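Local coordinates for protein putative HAD-hydrolase YfnB (PDB 3ED5) that is a putative hydrolase of the HAD superfamily, possibly acting as a 5'-nucleotidase, though its physiological substrate is not established, at residues Tyr7-Ile18 and Leu115-Thr125. Numbering follows the deposited sequence. Where two conformers were deposited one is given.
Sequences YRTLLFDVDDTI and LQQQFDLYIVT
The CD1 methyl of L10 is the bump on which one side of this strand pair closes. It drops into a hollow formed by F119, L115 and L121, meeting F119 CG at 3.7 Å in an off-centre CH-pi contact that comes in obliquely to the ring, while L121 CD2 and L115 CD1 close on it from other directions. L10 and L121 are paired on the same face and share a torsion (chi1 -49° and -47°, CG anti to the carbonyl carbon), so their side chains run alongside each other. F12 continues the same face: its ring edge receives L115 CD1, 3.8 Å from F12 CZ, and L230 of helix 226-230 covers L10, L115 and F119 from outside the pair. Farther along, I123 fits between two residues of the loop after strand 9-12. Its CD1 meets I18 CD1 at 3.7 Å, and its CG2 presses on V14 CG2 at a tight 3.5 Å. On the opposite face, T9 CG2 and L11 CD2 reach the Y122 ring obliquely, T9 CG2 lying 3.7 Å from Y122 CE2, and L11 CB rests on V124 CG2. Five backbone hydrogen bonds, from D120 N to R8 O through V124 N to F12 O, hold strands 9-12 and 120-125 in parallel. In the conformer given for D13, K158 pairs with OD1, and T17 OG1 donates to D13 OD2 at 2.6 Å. This is the Rossmann-like parallel core of the HAD fold, with the DxD loop carrying D13, the probable nucleophile, beside the threonine that ends the neighbouring strand.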
loop_
_atom_site.group_PDB
_atom_site.type_symbol
_atom_site.label_atom_id
_atom_site.label_comp_id
_atom_site.label_asym_id
_atom_site.label_seq_id
_atom_site.Cartn_x
_atom_site.Cartn_y
_atom_site.Cartn_z
ATOM N N TYR A 7 17.376 13.762 4.979
ATOM C CA TYR A 7 17.135 12.355 4.691
ATOM C C TYR A 7 17.883 11.977 3.444
ATOM O O TYR A 7 18.077 12.811 2.551
ATOM C CB TYR A 7 15.641 12.057 4.460
ATOM C CG TYR A 7 14.815 12.316 5.677
ATOM C CD1 TYR A 7 14.770 11.388 6.725
ATOM C CD2 TYR A 7 14.096 13.523 5.799
ATOM C CE1 TYR A 7 14.026 11.656 7.887
ATOM C CE2 TYR A 7 13.330 13.800 6.946
ATOM C CZ TYR A 7 13.291 12.864 7.966
ATOM O OH TYR A 7 12.518 13.120 9.072
ATOM N N ARG A 8 18.279 10.715 3.368
ATOM C CA ARG A 8 18.938 10.206 2.168
ATOM C C ARG A 8 18.121 9.130 1.468
ATOM O O ARG A 8 18.243 8.965 0.253
ATOM C CB ARG A 8 20.304 9.642 2.528
ATOM C CG ARG A 8 21.281 10.746 2.923
ATOM C CD ARG A 8 22.721 10.264 2.874
ATOM N NE ARG A 8 23.013 9.295 3.932
ATOM C CZ ARG A 8 23.449 9.625 5.145
ATOM N NH1 ARG A 8 23.621 10.907 5.467
ATOM N NH2 ARG A 8 23.713 8.674 6.031
ATOM N N THR A 9 17.297 8.424 2.242
ATOM C CA THR A 9 16.648 7.203 1.797
ATOM C C THR A 9 15.162 7.361 2.073
ATOM O O THR A 9 14.786 7.592 3.231
ATOM C CB THR A 9 17.183 6.025 2.611
ATOM O OG1 THR A 9 18.618 5.998 2.505
ATOM C CG2 THR A 9 16.597 4.681 2.109
ATOM N N LEU A 10 14.331 7.206 1.034
ATOM C CA LEU A 10 12.861 7.309 1.192
ATOM C C LEU A 10 12.235 5.956 0.876
ATOM O O LEU A 10 12.518 5.377 -0.187
ATOM C CB LEU A 10 12.249 8.401 0.277
ATOM C CG LEU A 10 12.999 9.748 0.381
ATOM C CD1 LEU A 10 12.420 10.756 -0.621
ATOM C CD2 LEU A 10 12.962 10.310 1.813
ATOM N N LEU A 11 11.423 5.447 1.802
ATOM C CA LEU A 11 10.710 4.203 1.599
ATOM C C LEU A 11 9.231 4.539 1.365
ATOM O O LEU A 11 8.585 5.141 2.223
ATOM C CB LEU A 11 10.828 3.296 2.831
ATOM C CG LEU A 11 12.244 3.118 3.448
ATOM C CD1 LEU A 11 12.154 2.155 4.640
ATOM C CD2 LEU A 11 13.262 2.586 2.436
ATOM N N PHE A 12 8.731 4.159 0.200
ATOM C CA PHE A 12 7.350 4.497 -0.139
ATOM C C PHE A 12 6.499 3.241 -0.144
ATOM O O PHE A 12 6.824 2.246 -0.779
ATOM C CB PHE A 12 7.277 5.101 -1.557
ATOM C CG PHE A 12 7.585 6.561 -1.624
ATOM C CD1 PHE A 12 6.590 7.525 -1.474
ATOM C CD2 PHE A 12 8.900 6.984 -1.871
ATOM C CE1 PHE A 12 6.913 8.910 -1.521
ATOM C CE2 PHE A 12 9.221 8.356 -1.953
ATOM C CZ PHE A 12 8.239 9.309 -1.776
ATOM N N ASP A 13 5.369 3.331 0.542
ATOM C CA ASP A 13 4.258 2.417 0.327
ATOM C C ASP A 13 3.692 2.666 -1.089
ATOM O O ASP A 13 3.907 3.728 -1.678
ATOM C CB ASP A 13 3.205 2.680 1.414
ATOM C CG ASP A 13 1.927 1.887 1.198
ATOM O OD1 ASP A 13 1.941 0.636 1.324
ATOM O OD2 ASP A 13 0.921 2.543 0.918
ATOM N N VAL A 14 2.946 1.694 -1.637
ATOM C CA VAL A 14 2.391 1.825 -2.999
ATOM C C VAL A 14 0.937 2.306 -2.935
ATOM O O VAL A 14 0.579 3.400 -3.416
ATOM C CB VAL A 14 2.458 0.467 -3.779
ATOM C CG1 VAL A 14 1.832 0.599 -5.188
ATOM C CG2 VAL A 14 3.947 0.032 -3.979
ATOM N N ASP A 15 0.102 1.456 -2.364
ATOM C CA ASP A 15 -1.353 1.640 -2.542
ATOM C C ASP A 15 -1.914 2.782 -1.708
ATOM O O ASP A 15 -1.778 2.808 -0.482
ATOM C CB ASP A 15 -2.093 0.322 -2.271
ATOM C CG ASP A 15 -1.785 -0.704 -3.329
ATOM O OD1 ASP A 15 -1.600 -0.288 -4.488
ATOM O OD2 ASP A 15 -1.736 -1.905 -3.010
ATOM N N ASP A 16 -2.547 3.700 -2.417
ATOM C CA ASP A 16 -3.112 4.937 -1.868
ATOM C C ASP A 16 -2.032 5.810 -1.253
ATOM O O ASP A 16 -2.332 6.687 -0.455
ATOM C CB ASP A 16 -4.249 4.647 -0.883
ATOM C CG ASP A 16 -5.422 3.996 -1.579
ATOM O OD1 ASP A 16 -5.720 4.406 -2.728
ATOM O OD2 ASP A 16 -6.018 3.106 -0.956
ATOM N N THR A 17 -0.783 5.599 -1.690
ATOM C CA THR A 17 0.333 6.485 -1.329
ATOM C C THR A 17 0.830 7.126 -2.621
ATOM O O THR A 17 0.775 8.346 -2.746
ATOM C CB THR A 17 1.445 5.709 -0.591
ATOM O OG1 THR A 17 0.898 5.152 0.616
ATOM C CG2 THR A 17 2.621 6.656 -0.199
ATOM N N ILE A 18 1.237 6.304 -3.605
ATOM C CA ILE A 18 1.613 6.815 -4.933
ATOM C C ILE A 18 0.698 6.329 -6.068
ATOM O O ILE A 18 0.584 7.000 -7.070
ATOM C CB ILE A 18 3.128 6.554 -5.288
ATOM C CG1 ILE A 18 3.465 5.052 -5.197
ATOM C CG2 ILE A 18 4.013 7.425 -4.391
ATOM C CD1 ILE A 18 4.985 4.663 -5.464
ATOM N N LEU A 115 12.137 13.518 -6.884
ATOM C CA LEU A 115 12.870 12.976 -5.726
ATOM C C LEU A 115 13.986 12.008 -6.099
ATOM O O LEU A 115 15.022 11.948 -5.409
ATOM C CB LEU A 115 11.911 12.316 -4.738
ATOM C CG LEU A 115 10.806 13.196 -4.138
ATOM C CD1 LEU A 115 10.015 12.373 -3.103
ATOM C CD2 LEU A 115 11.336 14.493 -3.513
ATOM N N GLN A 116 13.796 11.273 -7.197
ATOM C CA GLN A 116 14.789 10.328 -7.661
ATOM C C GLN A 116 16.140 11.034 -7.926
ATOM O O GLN A 116 17.190 10.420 -7.805
ATOM C CB GLN A 116 14.266 9.587 -8.905
ATOM C CG GLN A 116 15.151 8.451 -9.429
ATOM C CD GLN A 116 16.293 8.940 -10.311
ATOM O OE1 GLN A 116 16.232 10.027 -10.901
ATOM N NE2 GLN A 116 17.365 8.145 -10.387
ATOM N N GLN A 117 16.082 12.309 -8.292
ATOM C CA GLN A 117 17.298 13.097 -8.590
ATOM C C GLN A 117 18.112 13.399 -7.343
ATOM O O GLN A 117 19.306 13.737 -7.450
ATOM C CB GLN A 117 16.905 14.408 -9.251
ATOM C CG GLN A 117 15.992 14.230 -10.443
ATOM C CD GLN A 117 16.686 14.513 -11.723
ATOM O OE1 GLN A 117 17.115 13.593 -12.427
ATOM N NE2 GLN A 117 16.842 15.799 -12.037
ATOM N N GLN A 118 17.492 13.325 -6.162
ATOM C CA GLN A 118 18.171 13.769 -4.918
ATOM C C GLN A 118 18.151 12.808 -3.728
ATOM O O GLN A 118 18.790 13.082 -2.706
ATOM C CB GLN A 118 17.592 15.105 -4.460
ATOM C CG GLN A 118 17.761 16.209 -5.481
ATOM C CD GLN A 118 17.435 17.557 -4.898
ATOM O OE1 GLN A 118 18.092 18.020 -3.957
ATOM N NE2 GLN A 118 16.427 18.208 -5.454
ATOM N N PHE A 119 17.402 11.717 -3.845
ATOM C CA PHE A 119 17.248 10.737 -2.774
ATOM C C PHE A 119 17.288 9.343 -3.364
ATOM O O PHE A 119 17.043 9.166 -4.572
ATOM C CB PHE A 119 15.888 10.928 -2.073
ATOM C CG PHE A 119 15.697 12.283 -1.456
ATOM C CD1 PHE A 119 16.066 12.519 -0.126
ATOM C CD2 PHE A 119 15.149 13.334 -2.193
ATOM C CE1 PHE A 119 15.894 13.781 0.447
ATOM C CE2 PHE A 119 14.995 14.608 -1.635
ATOM C CZ PHE A 119 15.356 14.834 -0.307
ATOM N N ASP A 120 17.582 8.351 -2.528
ATOM C CA ASP A 120 17.490 6.954 -2.942
ATOM C C ASP A 120 16.078 6.485 -2.618
ATOM O O ASP A 120 15.622 6.591 -1.464
ATOM C CB ASP A 120 18.515 6.108 -2.197
ATOM C CG ASP A 120 19.933 6.491 -2.536
ATOM O OD1 ASP A 120 20.184 6.891 -3.688
ATOM O OD2 ASP A 120 20.795 6.377 -1.640
ATOM N N LEU A 121 15.353 5.998 -3.627
ATOM C CA LEU A 121 13.952 5.625 -3.394
ATOM C C LEU A 121 13.765 4.110 -3.385
ATOM O O LEU A 121 14.329 3.413 -4.219
ATOM C CB LEU A 121 13.054 6.230 -4.489
ATOM C CG LEU A 121 13.276 7.702 -4.826
ATOM C CD1 LEU A 121 12.299 8.169 -5.917
ATOM C CD2 LEU A 121 13.197 8.611 -3.571
ATOM N N TYR A 122 12.954 3.617 -2.455
ATOM C CA TYR A 122 12.643 2.199 -2.396
ATOM C C TYR A 122 11.137 2.043 -2.205
ATOM O O TYR A 122 10.475 2.926 -1.657
ATOM C CB TYR A 122 13.289 1.508 -1.218
ATOM C CG TYR A 122 14.797 1.551 -1.332
ATOM C CD1 TYR A 122 15.478 0.513 -1.977
ATOM C CD2 TYR A 122 15.512 2.640 -0.848
ATOM C CE1 TYR A 122 16.881 0.548 -2.115
ATOM C CE2 TYR A 122 16.940 2.680 -0.976
ATOM C CZ TYR A 122 17.584 1.635 -1.613
ATOM O OH TYR A 122 18.962 1.625 -1.760
ATOM N N ILE A 123 10.645 0.882 -2.605
ATOM C CA ILE A 123 9.233 0.517 -2.365
ATOM C C ILE A 123 9.166 -0.483 -1.195
ATOM O O ILE A 123 9.985 -1.401 -1.133
ATOM C CB ILE A 123 8.580 -0.144 -3.602
ATOM C CG1 ILE A 123 8.413 0.857 -4.765
ATOM C CG2 ILE A 123 7.208 -0.795 -3.207
ATOM C CD1 ILE A 123 7.401 1.970 -4.478
ATOM N N VAL A 124 8.193 -0.293 -0.283
ATOM C CA VAL A 124 7.935 -1.235 0.810
ATOM C C VAL A 124 6.434 -1.557 0.761
ATOM O O VAL A 124 5.590 -0.676 0.960
ATOM C CB VAL A 124 8.419 -0.736 2.213
ATOM C CG1 VAL A 124 10.003 -0.721 2.226
ATOM C CG2 VAL A 124 7.820 0.675 2.574
ATOM N N THR A 125 6.140 -2.797 0.415
ATOM C CA THR A 125 4.721 -3.162 0.182
ATOM C C THR A 125 4.360 -4.568 0.681
ATOM O O THR A 125 5.169 -5.498 0.594
ATOM C CB THR A 125 4.337 -2.963 -1.335
ATOM O OG1 THR A 125 2.912 -3.218 -1.509
ATOM C CG2 THR A 125 5.119 -3.948 -2.243
HETATM O O HOH W 1 19.518 13.389 0.183
HETATM O O HOH W 2 20.048 4.724 0.612
HETATM O O HOH W 3 1.178 -1.189 -0.918
#